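Local coordinates for protein transcriptional regulator AefR (Pseudomonas syringae pv. tomato, PDB 3CDL) that probably binds operator DNA through a helix-turn-helix domain and regulates transcription, at residues 23-27 against 28-32; 34-38 against 39-43; 84-87 against 88-92. All coordinates share one frame; numbering follows the deposited sequence.

Contact 1 of 3, residues 23-27 against 28-32; sequences GDRGF and EITSM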
ATOM      1  N   GLY B  23     -16.499  -3.945   8.193  1.00 50.47           N
ATOM      2  CA  GLY B  23     -16.472  -2.862   7.241  1.00 51.49           C
ATOM      3  C   GLY B  23     -17.405  -1.764   7.706  1.00 52.22           C
ATOM      4  O   GLY B  23     -17.161  -0.587   7.463  1.00 52.57           O
ATOM      5  N   ASP B  24     -18.479  -2.148   8.383  1.00 52.78           N
ATOM      6  CA  ASP B  24     -19.504  -1.189   8.772  1.00 53.29           C
ATOM      7  C   ASP B  24     -19.137  -0.495  10.064  1.00 52.84           C
ATOM      8  O   ASP B  24     -18.965   0.720  10.093  1.00 52.74           O
ATOM      9  CB  ASP B  24     -20.876  -1.874   8.896  1.00 53.68           C
ATOM     10  CG  ASP B  24     -21.408  -2.380   7.552  1.00 55.73           C
ATOM     11  OD1 ASP B  24     -20.732  -2.149   6.521  1.00 57.24           O
ATOM     12  OD2 ASP B  24     -22.502  -3.007   7.524  1.00 57.34           O
ATOM     13  N   ARG B  25     -19.014  -1.284  11.128  1.00 52.55           N
ATOM     14  CA  ARG B  25     -18.823  -0.760  12.474  1.00 52.35           C
ATOM     15  C   ARG B  25     -17.340  -0.512  12.763  1.00 51.82           C
ATOM     16  O   ARG B  25     -16.989   0.346  13.572  1.00 51.76           O
ATOM     17  CB  ARG B  25     -19.391  -1.736  13.518  1.00 52.28           C
ATOM     18  CG  ARG B  25     -20.732  -2.375  13.183  1.00 53.36           C
ATOM     19  CD  ARG B  25     -21.917  -1.511  13.614  1.00 54.57           C
ATOM     20  NE  ARG B  25     -23.186  -2.220  13.435  1.00 56.06           N
ATOM     21  CZ  ARG B  25     -24.343  -1.860  13.998  1.00 56.78           C
ATOM     22  NH1 ARG B  25     -24.424  -0.782  14.798  1.00 56.20           N
ATOM     23  NH2 ARG B  25     -25.433  -2.591  13.769  1.00 57.35           N
ATOM     24  N   GLY B  26     -16.477  -1.265  12.093  1.00 51.27           N
ATOM     25  CA  GLY B  26     -15.071  -1.334  12.474  1.00 50.62           C
ATOM     26  C   GLY B  26     -14.857  -2.652  13.182  1.00 50.29           C
ATOM     27  O   GLY B  26     -15.814  -3.292  13.612  1.00 50.25           O
ATOM     28  N   PHE B  27     -13.603  -3.054  13.314  1.00 49.91           N
ATOM     29  CA  PHE B  27     -13.271  -4.362  13.857  1.00 49.76           C
ATOM     30  C   PHE B  27     -13.546  -4.534  15.365  1.00 49.85           C
ATOM     31  O   PHE B  27     -14.263  -5.458  15.762  1.00 49.49           O
ATOM     32  CB  PHE B  27     -11.810  -4.728  13.529  1.00 49.75           C
ATOM     33  CG  PHE B  27     -11.391  -6.044  14.099  1.00 49.56           C
ATOM     34  CD1 PHE B  27     -11.709  -7.236  13.434  1.00 50.24           C
ATOM     35  CD2 PHE B  27     -10.735  -6.105  15.316  1.00 47.97           C
ATOM     36  CE1 PHE B  27     -11.359  -8.468  13.964  1.00 50.44           C
ATOM     37  CE2 PHE B  27     -10.388  -7.328  15.863  1.00 49.99           C
ATOM     38  CZ  PHE B  27     -10.691  -8.516  15.183  1.00 50.36           C
ATOM     39  N   GLU B  28     -12.950  -3.668  16.191  1.00 50.18           N
ATOM     40  CA  GLU B  28     -12.972  -3.816  17.661  1.00 50.26           C
ATOM     41  C   GLU B  28     -14.329  -3.581  18.305  1.00 50.03           C
ATOM     42  O   GLU B  28     -14.661  -4.253  19.279  1.00 50.29           O
ATOM     43  CB  GLU B  28     -11.898  -2.951  18.345  1.00 50.61           C
ATOM     44  CG  GLU B  28     -10.544  -3.680  18.647  1.00 52.97           C
ATOM     45  CD  GLU B  28     -10.580  -4.603  19.911  1.00 55.94           C
ATOM     46  OE1 GLU B  28     -11.575  -5.340  20.122  1.00 56.40           O
ATOM     47  OE2 GLU B  28      -9.595  -4.603  20.692  1.00 56.78           O
ATOM     48  N   ILE B  29     -15.111  -2.645  17.770  1.00 49.80           N
ATOM     49  CA  ILE B  29     -16.473  -2.418  18.280  1.00 49.83           C
ATOM     50  C   ILE B  29     -17.510  -3.460  17.804  1.00 49.84           C
ATOM     51  O   ILE B  29     -18.615  -3.519  18.352  1.00 49.60           O
ATOM     52  CB  ILE B  29     -17.014  -0.976  18.005  1.00 49.85           C
ATOM     53  CG1 ILE B  29     -17.710  -0.895  16.636  1.00 49.50           C
ATOM     54  CG2 ILE B  29     -15.920   0.081  18.202  1.00 49.47           C
ATOM     55  CD1 ILE B  29     -18.652   0.296  16.487  1.00 49.93           C
ATOM     56  N   THR B  30     -17.160  -4.262  16.798  1.00 49.77           N
ATOM     57  CA  THR B  30     -18.058  -5.292  16.264  1.00 49.76           C
ATOM     58  C   THR B  30     -18.022  -6.540  17.129  1.00 49.68           C
ATOM     59  O   THR B  30     -16.957  -7.084  17.403  1.00 50.08           O
ATOM     60  CB  THR B  30     -17.660  -5.688  14.845  1.00 49.65           C
ATOM     61  OG1 THR B  30     -17.631  -4.521  14.022  1.00 49.65           O
ATOM     62  CG2 THR B  30     -18.659  -6.687  14.263  1.00 50.39           C
ATOM     63  N   SER B  31     -19.192  -6.998  17.545  1.00 49.74           N
ATOM     64  CA  SER B  31     -19.300  -8.170  18.402  1.00 49.75           C
ATOM     65  C   SER B  31     -19.776  -9.425  17.661  1.00 49.66           C
ATOM     66  O   SER B  31     -20.426  -9.348  16.607  1.00 49.00           O
ATOM     67  CB  SER B  31     -20.253  -7.868  19.546  1.00 49.88           C
ATOM     68  OG  SER B  31     -21.534  -7.570  19.031  1.00 50.46           O
HETATM   69  N   MSE B  32     -19.449 -10.575  18.249  1.00 49.83           N
HETATM   70  CA  MSE B  32     -19.790 -11.889  17.709  1.00 50.07           C
HETATM   71  C   MSE B  32     -21.288 -12.062  17.511  1.00 49.87           C
HETATM   72  O   MSE B  32     -21.715 -12.702  16.549  1.00 49.96           O
HETATM   73  CB  MSE B  32     -19.257 -13.000  18.614  1.00 50.47           C
HETATM   74  CG  MSE B  32     -17.750 -13.028  18.756  1.00 52.46           C
HETATM   75 SE   MSE B  32     -16.838 -13.322  17.056  0.85 59.76          SE
HETATM   76  CE  MSE B  32     -16.879 -15.278  17.019  1.00 57.18           C
TER
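Arg25 and Ile29 meet through their aliphatic parts where the chain leaves helix 9-24 and turns toward helix 32-39. The apolar pair is Arg25 CB and Ile29 CG1, 3.6 Å apart. Separately, the terminal methyl CD1 of Ile29 packs in van der Waals contact on a carbonyl, 3.4 Å from Arg25 O. The first torsion of Ile29 (chi1 88°) sets CG1 between its own backbone N and carbonyl carbon, which turns that branch back over Arg25. The side chain of Thr30 crosses that of Arg25 at about a right angle. The side chain of Arg25 then bends at chi2 (-87°) and its guanidinium group leaves the turn.

Backbone polar contacts are sparse. The amide of Thr30 gives a weak, bent hydrogen bond to Phe27 O at 3.3 Å, which closes a type I beta turn with Glu28 and Ile29 at its corners. Gly26 is the first residue to drop helical angles, and its positive phi suits a residue without a side chain. Thr30 OG1 also sits beside Gly26 O, but too close in the model for its exact placing to be trusted.

Around the aromatic ring, Glu28 CG lies 4.1 Å from Phe27 CD2. Lys53 makes a cation-pi contact with this ring and donates to the carbonyls of both Phe27 and Thr30. At the far end, Ser31 is the N-cap of helix 32-39 and also bonds Asp33.

The link into the predicted helix-turn-helix thus has little hydrogen bonding of its own across the turn; apolar packing and the lysine from outside it, bound to two of its carbonyls, probably do much to fix its shape.

Contact 2 of 3, residues 34-38 against 39-43; sequences RIAAR and AEVSK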
ATOM      1  N   ARG B  34     -23.329  -9.463  16.920  1.00 48.18           N
ATOM      2  CA  ARG B  34     -23.706  -8.587  15.815  1.00 47.45           C
ATOM      3  C   ARG B  34     -23.450  -9.320  14.511  1.00 46.80           C
ATOM      4  O   ARG B  34     -24.308  -9.337  13.622  1.00 47.06           O
ATOM      5  CB  ARG B  34     -22.976  -7.248  15.871  1.00 47.52           C
ATOM      6  CG  ARG B  34     -23.766  -6.101  15.259  1.00 48.02           C
ATOM      7  CD  ARG B  34     -23.815  -4.899  16.186  1.00 50.09           C
ATOM      8  NE  ARG B  34     -22.477  -4.477  16.625  1.00 53.62           N
ATOM      9  CZ  ARG B  34     -22.228  -3.543  17.555  1.00 54.43           C
ATOM     10  NH1 ARG B  34     -20.974  -3.245  17.872  1.00 52.13           N
ATOM     11  NH2 ARG B  34     -23.225  -2.904  18.175  1.00 56.16           N
ATOM     12  N   ILE B  35     -22.283  -9.960  14.431  1.00 46.02           N
ATOM     13  CA  ILE B  35     -21.935 -10.878  13.336  1.00 45.04           C
ATOM     14  C   ILE B  35     -23.031 -11.938  13.114  1.00 44.62           C
ATOM     15  O   ILE B  35     -23.487 -12.132  11.979  1.00 44.42           O
ATOM     16  CB  ILE B  35     -20.549 -11.553  13.587  1.00 44.77           C
ATOM     17  CG1 ILE B  35     -19.429 -10.524  13.480  1.00 44.37           C
ATOM     18  CG2 ILE B  35     -20.302 -12.731  12.639  1.00 44.09           C
ATOM     19  CD1 ILE B  35     -18.087 -11.009  13.998  1.00 45.04           C
ATOM     20  N   ALA B  36     -23.442 -12.595  14.200  1.00 44.14           N
ATOM     21  CA  ALA B  36     -24.456 -13.668  14.174  1.00 44.04           C
ATOM     22  C   ALA B  36     -25.830 -13.183  13.691  1.00 43.68           C
ATOM     23  O   ALA B  36     -26.513 -13.879  12.934  1.00 43.26           O
ATOM     24  CB  ALA B  36     -24.570 -14.323  15.539  1.00 43.68           C
ATOM     25  N   ALA B  37     -26.195 -11.977  14.129  1.00 43.61           N
ATOM     26  CA  ALA B  37     -27.391 -11.269  13.692  1.00 43.74           C
ATOM     27  C   ALA B  37     -27.478 -11.107  12.183  1.00 44.16           C
ATOM     28  O   ALA B  37     -28.583 -11.101  11.626  1.00 44.17           O
ATOM     29  CB  ALA B  37     -27.452  -9.910  14.338  1.00 43.80           C
ATOM     30  N   ARG B  38     -26.327 -10.963  11.524  1.00 44.08           N
ATOM     31  CA  ARG B  38     -26.326 -10.725  10.085  1.00 44.36           C
ATOM     32  C   ARG B  38     -25.858 -11.924   9.264  1.00 44.10           C
ATOM     33  O   ARG B  38     -26.108 -11.990   8.065  1.00 44.20           O
ATOM     34  CB  ARG B  38     -25.563  -9.434   9.727  1.00 44.63           C
ATOM     35  CG  ARG B  38     -24.323  -9.584   8.862  1.00 44.68           C
ATOM     36  CD  ARG B  38     -23.793  -8.224   8.460  1.00 45.11           C
ATOM     37  NE  ARG B  38     -24.215  -7.821   7.122  1.00 47.83           N
ATOM     38  CZ  ARG B  38     -23.944  -6.637   6.573  1.00 48.56           C
ATOM     39  NH1 ARG B  38     -23.276  -5.714   7.254  1.00 48.98           N
ATOM     40  NH2 ARG B  38     -24.348  -6.369   5.338  1.00 49.36           N
ATOM     41  N   ALA B  39     -25.193 -12.878   9.906  1.00 43.70           N
ATOM     42  CA  ALA B  39     -24.984 -14.170   9.276  1.00 43.13           C
ATOM     43  C   ALA B  39     -26.338 -14.864   9.228  1.00 43.14           C
ATOM     44  O   ALA B  39     -26.511 -15.844   8.502  1.00 43.02           O
ATOM     45  CB  ALA B  39     -23.975 -14.996  10.051  1.00 42.58           C
ATOM     46  N   GLU B  40     -27.290 -14.303   9.985  1.00 43.29           N
ATOM     47  CA  GLU B  40     -28.611 -14.892  10.288  1.00 43.40           C
ATOM     48  C   GLU B  40     -28.467 -16.279  10.930  1.00 43.50           C
ATOM     49  O   GLU B  40     -29.136 -17.248  10.559  1.00 43.15           O
ATOM     50  CB  GLU B  40     -29.552 -14.857   9.069  1.00 43.35           C
ATOM     51  CG  GLU B  40     -29.876 -13.420   8.613  1.00 43.24           C
ATOM     52  CD  GLU B  40     -31.035 -13.400   7.550  1.00 43.56           C
ATOM     53  OE1 GLU B  40     -30.753 -12.904   6.372  1.00 42.66           O
ATOM     54  OE2 GLU B  40     -32.220 -13.865   7.882  1.00 43.84           O
ATOM     55  N   VAL B  41     -27.587 -16.327  11.930  1.00 43.88           N
ATOM     56  CA  VAL B  41     -27.160 -17.566  12.583  1.00 44.01           C
ATOM     57  C   VAL B  41     -27.240 -17.410  14.124  1.00 43.81           C
ATOM     58  O   VAL B  41     -27.432 -16.283  14.638  1.00 43.78           O
ATOM     59  CB  VAL B  41     -25.728 -17.942  12.083  1.00 44.05           C
ATOM     60  CG1 VAL B  41     -24.663 -17.230  12.898  1.00 44.42           C
ATOM     61  CG2 VAL B  41     -25.515 -19.434  12.084  1.00 44.06           C
ATOM     62  N   SER B  42     -27.126 -18.531  14.854  1.00 43.86           N
ATOM     63  CA  SER B  42     -27.213 -18.469  16.325  1.00 43.97           C
ATOM     64  C   SER B  42     -25.826 -18.146  16.899  1.00 44.36           C
ATOM     65  O   SER B  42     -24.816 -18.713  16.422  1.00 44.58           O
ATOM     66  CB  SER B  42     -27.767 -19.798  16.918  1.00 43.43           C
ATOM     67  OG  SER B  42     -26.813 -20.915  16.793  1.00 43.23           O
ATOM     68  N   LYS B  43     -25.777 -17.241  17.909  1.00 44.42           N
ATOM     69  CA  LYS B  43     -24.512 -16.916  18.586  1.00 44.74           C
ATOM     70  C   LYS B  43     -23.686 -18.187  18.706  1.00 44.91           C
ATOM     71  O   LYS B  43     -22.467 -18.181  18.504  1.00 45.20           O
ATOM     72  CB  LYS B  43     -24.740 -16.329  19.983  1.00 44.84           C
ATOM     73  CG  LYS B  43     -25.148 -14.866  20.027  1.00 45.39           C
ATOM     74  CD  LYS B  43     -25.902 -14.571  21.320  1.00 48.23           C
ATOM     75  CE  LYS B  43     -26.649 -13.243  21.256  1.00 49.81           C
ATOM     76  NZ  LYS B  43     -27.805 -13.204  22.201  1.00 50.03           N
TER
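Ala36 turns its methyl against the returning chain, with CB 3.9 Å from Val41 CG1 and 3.6 Å from Val41 O. The CG1 branch of Val41 stands between its own backbone N and carbonyl carbon (chi1 85°), a rotation that lays it 3.8 Å from Ala36 CA. The same methyl of Ala36 comes 3.9 Å from Lys43 N, so one small side chain lines the inside of the turn from Val41 to the start of helix 43-49. Val46 of that helix touches both Ala36 and Val41.

Two backbone bonds hold the chain as it leaves the helix. Ala39 N donates to Ile35 O at 2.8 Å, an i+4 to i bond, and this carbonyl also accepts from Arg38 N. Val41 N then reaches back to Ala36 O at 2.9 Å, almost straight at 177° and in the carbonyl plane; this is the i+5 to i bond of a Schellman ending, without the second bond of that motif. Glu40 takes positive phi between them, bending the chain out of the helix. Its CG rests 4.0 Å from Ala37 O.

The polar ends find partners outside the turn: Arg38 forms a salt bridge with Asp24 of helix 9-24, and Ser42 OG caps helix 43-49 by bonding Thr45 N. This is the turn of the predicted helix-turn-helix. With a short, straight bond closing it and small apolar groups inside it, the turn is probably rather rigid, consistent with a fixed angle between its two helices.

Contact 3 of 3, residues 84-87 against 88-92; sequences EQLL and ELLWG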
ATOM      1  N   GLU B  84       7.034 -16.507 -21.421  1.00 52.02           N
ATOM      2  CA  GLU B  84       5.770 -17.235 -21.526  1.00 51.41           C
ATOM      3  C   GLU B  84       5.248 -17.653 -20.156  1.00 50.89           C
ATOM      4  O   GLU B  84       4.109 -17.343 -19.802  1.00 50.77           O
ATOM      5  CB  GLU B  84       5.929 -18.462 -22.426  1.00 51.76           C
ATOM      6  CG  GLU B  84       4.618 -18.996 -22.951  1.00 53.09           C
ATOM      7  CD  GLU B  84       4.676 -20.477 -23.257  1.00 55.56           C
ATOM      8  OE1 GLU B  84       5.405 -20.877 -24.204  1.00 56.38           O
ATOM      9  OE2 GLU B  84       3.989 -21.245 -22.542  1.00 55.92           O
ATOM     10  N   GLN B  85       6.093 -18.344 -19.391  1.00 50.25           N
ATOM     11  CA  GLN B  85       5.734 -18.796 -18.048  1.00 49.39           C
ATOM     12  C   GLN B  85       5.544 -17.663 -17.041  1.00 48.74           C
ATOM     13  O   GLN B  85       4.649 -17.733 -16.221  1.00 48.82           O
ATOM     14  CB  GLN B  85       6.716 -19.859 -17.520  1.00 49.57           C
ATOM     15  CG  GLN B  85       8.196 -19.462 -17.418  1.00 49.78           C
ATOM     16  CD  GLN B  85       9.109 -20.670 -17.160  1.00 49.86           C
ATOM     17  OE1 GLN B  85       8.949 -21.383 -16.169  1.00 52.77           O
ATOM     18  NE2 GLN B  85      10.065 -20.898 -18.051  1.00 48.39           N
ATOM     19  N   LEU B  86       6.359 -16.615 -17.106  1.00 47.91           N
ATOM     20  CA  LEU B  86       6.180 -15.487 -16.189  1.00 47.45           C
ATOM     21  C   LEU B  86       4.934 -14.663 -16.537  1.00 46.74           C
ATOM     22  O   LEU B  86       4.277 -14.125 -15.660  1.00 46.45           O
ATOM     23  CB  LEU B  86       7.453 -14.610 -16.092  1.00 47.24           C
ATOM     24  CG  LEU B  86       7.446 -13.373 -15.167  1.00 47.54           C
ATOM     25  CD1 LEU B  86       6.872 -13.644 -13.772  1.00 44.61           C
ATOM     26  CD2 LEU B  86       8.831 -12.748 -15.065  1.00 47.66           C
ATOM     27  N   LEU B  87       4.603 -14.577 -17.817  1.00 47.03           N
ATOM     28  CA  LEU B  87       3.343 -13.953 -18.223  1.00 47.19           C
ATOM     29  C   LEU B  87       2.204 -14.614 -17.455  1.00 47.29           C
ATOM     30  O   LEU B  87       1.457 -13.924 -16.762  1.00 47.53           O
ATOM     31  CB  LEU B  87       3.098 -14.080 -19.735  1.00 47.14           C
ATOM     32  CG  LEU B  87       2.740 -12.818 -20.540  1.00 47.38           C
ATOM     33  CD1 LEU B  87       2.156 -13.215 -21.889  1.00 48.21           C
ATOM     34  CD2 LEU B  87       1.823 -11.805 -19.815  1.00 46.62           C
ATOM     35  N   GLU B  88       2.127 -15.944 -17.561  1.00 46.79           N
ATOM     36  CA  GLU B  88       1.172 -16.801 -16.872  1.00 47.38           C
ATOM     37  C   GLU B  88       1.104 -16.619 -15.349  1.00 47.81           C
ATOM     38  O   GLU B  88       0.025 -16.695 -14.760  1.00 47.77           O
ATOM     39  CB  GLU B  88       1.551 -18.246 -17.149  1.00 47.45           C
ATOM     40  CG  GLU B  88       0.465 -19.092 -17.695  1.00 48.47           C
ATOM     41  CD  GLU B  88       0.992 -20.450 -18.134  1.00 52.52           C
ATOM     42  OE1 GLU B  88       0.856 -20.798 -19.332  1.00 53.61           O
ATOM     43  OE2 GLU B  88       1.566 -21.166 -17.283  1.00 53.71           O
ATOM     44  N   LEU B  89       2.252 -16.405 -14.706  1.00 48.35           N
ATOM     45  CA  LEU B  89       2.284 -16.177 -13.266  1.00 48.98           C
ATOM     46  C   LEU B  89       1.594 -14.854 -12.974  1.00 48.69           C
ATOM     47  O   LEU B  89       0.742 -14.745 -12.092  1.00 48.59           O
ATOM     48  CB  LEU B  89       3.732 -16.106 -12.741  1.00 49.25           C
ATOM     49  CG  LEU B  89       4.463 -17.376 -12.277  1.00 50.73           C
ATOM     50  CD1 LEU B  89       5.153 -18.080 -13.436  1.00 50.97           C
ATOM     51  CD2 LEU B  89       5.485 -17.065 -11.171  1.00 49.90           C
ATOM     52  N   LEU B  90       1.996 -13.840 -13.726  1.00 48.60           N
ATOM     53  CA  LEU B  90       1.508 -12.493 -13.521  1.00 48.14           C
ATOM     54  C   LEU B  90      -0.004 -12.435 -13.730  1.00 47.96           C
ATOM     55  O   LEU B  90      -0.708 -11.724 -13.006  1.00 48.60           O
ATOM     56  CB  LEU B  90       2.247 -11.546 -14.460  1.00 47.62           C
ATOM     57  CG  LEU B  90       3.522 -10.846 -13.981  1.00 48.09           C
ATOM     58  CD1 LEU B  90       3.973 -11.217 -12.568  1.00 46.18           C
ATOM     59  CD2 LEU B  90       4.658 -10.942 -15.022  1.00 46.68           C
ATOM     60  N   TRP B  91      -0.507 -13.188 -14.699  1.00 47.11           N
ATOM     61  CA  TRP B  91      -1.940 -13.250 -14.890  1.00 47.29           C
ATOM     62  C   TRP B  91      -2.680 -13.899 -13.735  1.00 47.29           C
ATOM     63  O   TRP B  91      -3.706 -13.376 -13.296  1.00 47.81           O
ATOM     64  CB  TRP B  91      -2.330 -13.868 -16.234  1.00 47.38           C
ATOM     65  CG  TRP B  91      -2.441 -12.836 -17.323  1.00 47.48           C
ATOM     66  CD1 TRP B  91      -1.649 -12.731 -18.416  1.00 47.63           C
ATOM     67  CD2 TRP B  91      -3.370 -11.734 -17.394  1.00 47.85           C
ATOM     68  NE1 TRP B  91      -2.039 -11.667 -19.192  1.00 47.57           N
ATOM     69  CE2 TRP B  91      -3.087 -11.032 -18.585  1.00 47.90           C
ATOM     70  CE3 TRP B  91      -4.412 -11.280 -16.574  1.00 47.90           C
ATOM     71  CZ2 TRP B  91      -3.810  -9.901 -18.985  1.00 47.71           C
ATOM     72  CZ3 TRP B  91      -5.133 -10.151 -16.973  1.00 47.86           C
ATOM     73  CH2 TRP B  91      -4.821  -9.475 -18.167  1.00 48.39           C
ATOM     74  N   GLY B  92      -2.175 -15.030 -13.245  1.00 47.02           N
ATOM     75  CA  GLY B  92      -2.696 -15.633 -12.006  1.00 46.70           C
ATOM     76  C   GLY B  92      -2.865 -14.623 -10.867  1.00 46.87           C
ATOM     77  O   GLY B  92      -3.966 -14.449 -10.335  1.00 46.54           O
TER
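Leu86 has CG anti to its backbone N (chi1 -180°), and with chi2 at 47° its CD1 branch leans along the helix axis toward Leu90, whose CD2 lies 3.7 Å from Leu86 CG. These are i to i+4 contacts on one face of the alpha-helix 82-97, in the C-terminal domain of this TetR-family protein. The two leucines cross obliquely, and CD1 of Leu86 also comes within 4.1 Å of Leu89 CB. Trp137 and Phe134 of helix 133-143 pack on this face, so the leucines join the two helices.

On another face Leu87 and Trp91 lie side by side and point the same way. Here Val188 of helix 181-199 touches Leu87, while Gln184 and Ser185 of that helix touch Trp91.

The backbone runs in regular i to i+4 bonds. Leu90 N donates to Leu86 O at 3.0 Å, and Trp91 N to Leu87 O at 2.9 Å. The step from Glu88 N to Glu84 O is weak at 3.3 Å.

Glu84 and Glu88 bring like charges within 4.5 Å, OE2 to OE1; the salt bridge of Glu88 to Arg77 probably eases this. On the side facing helix 181-199, the methyl CD2 of Leu87 sits 3.9 Å from both CD1 and NE1 of the Trp91 indole.

How the contacts relate
From the N terminus the chain meets contact 1 first, where it closes the turn between helix 9-24 and helix 32-39. Contact 2 follows and closes the next turn, from helix 32-39 into helix 43-49. Contact 3 closes no loop, being successive turns of helix 82-97. All three are in series, with none nested or crossing. Contacts 1 and 2 touch, with centres about 13 Å apart: the Asp24-Arg38 salt bridge joins them, tying helix 9-24 to helix 32-39, and Thr30 packs on Ile35. Contact 3 belongs to the C-terminal domain across the chain's centre, its nearest atoms about 24 Å from contact 1 and about 27 Å from contact 2.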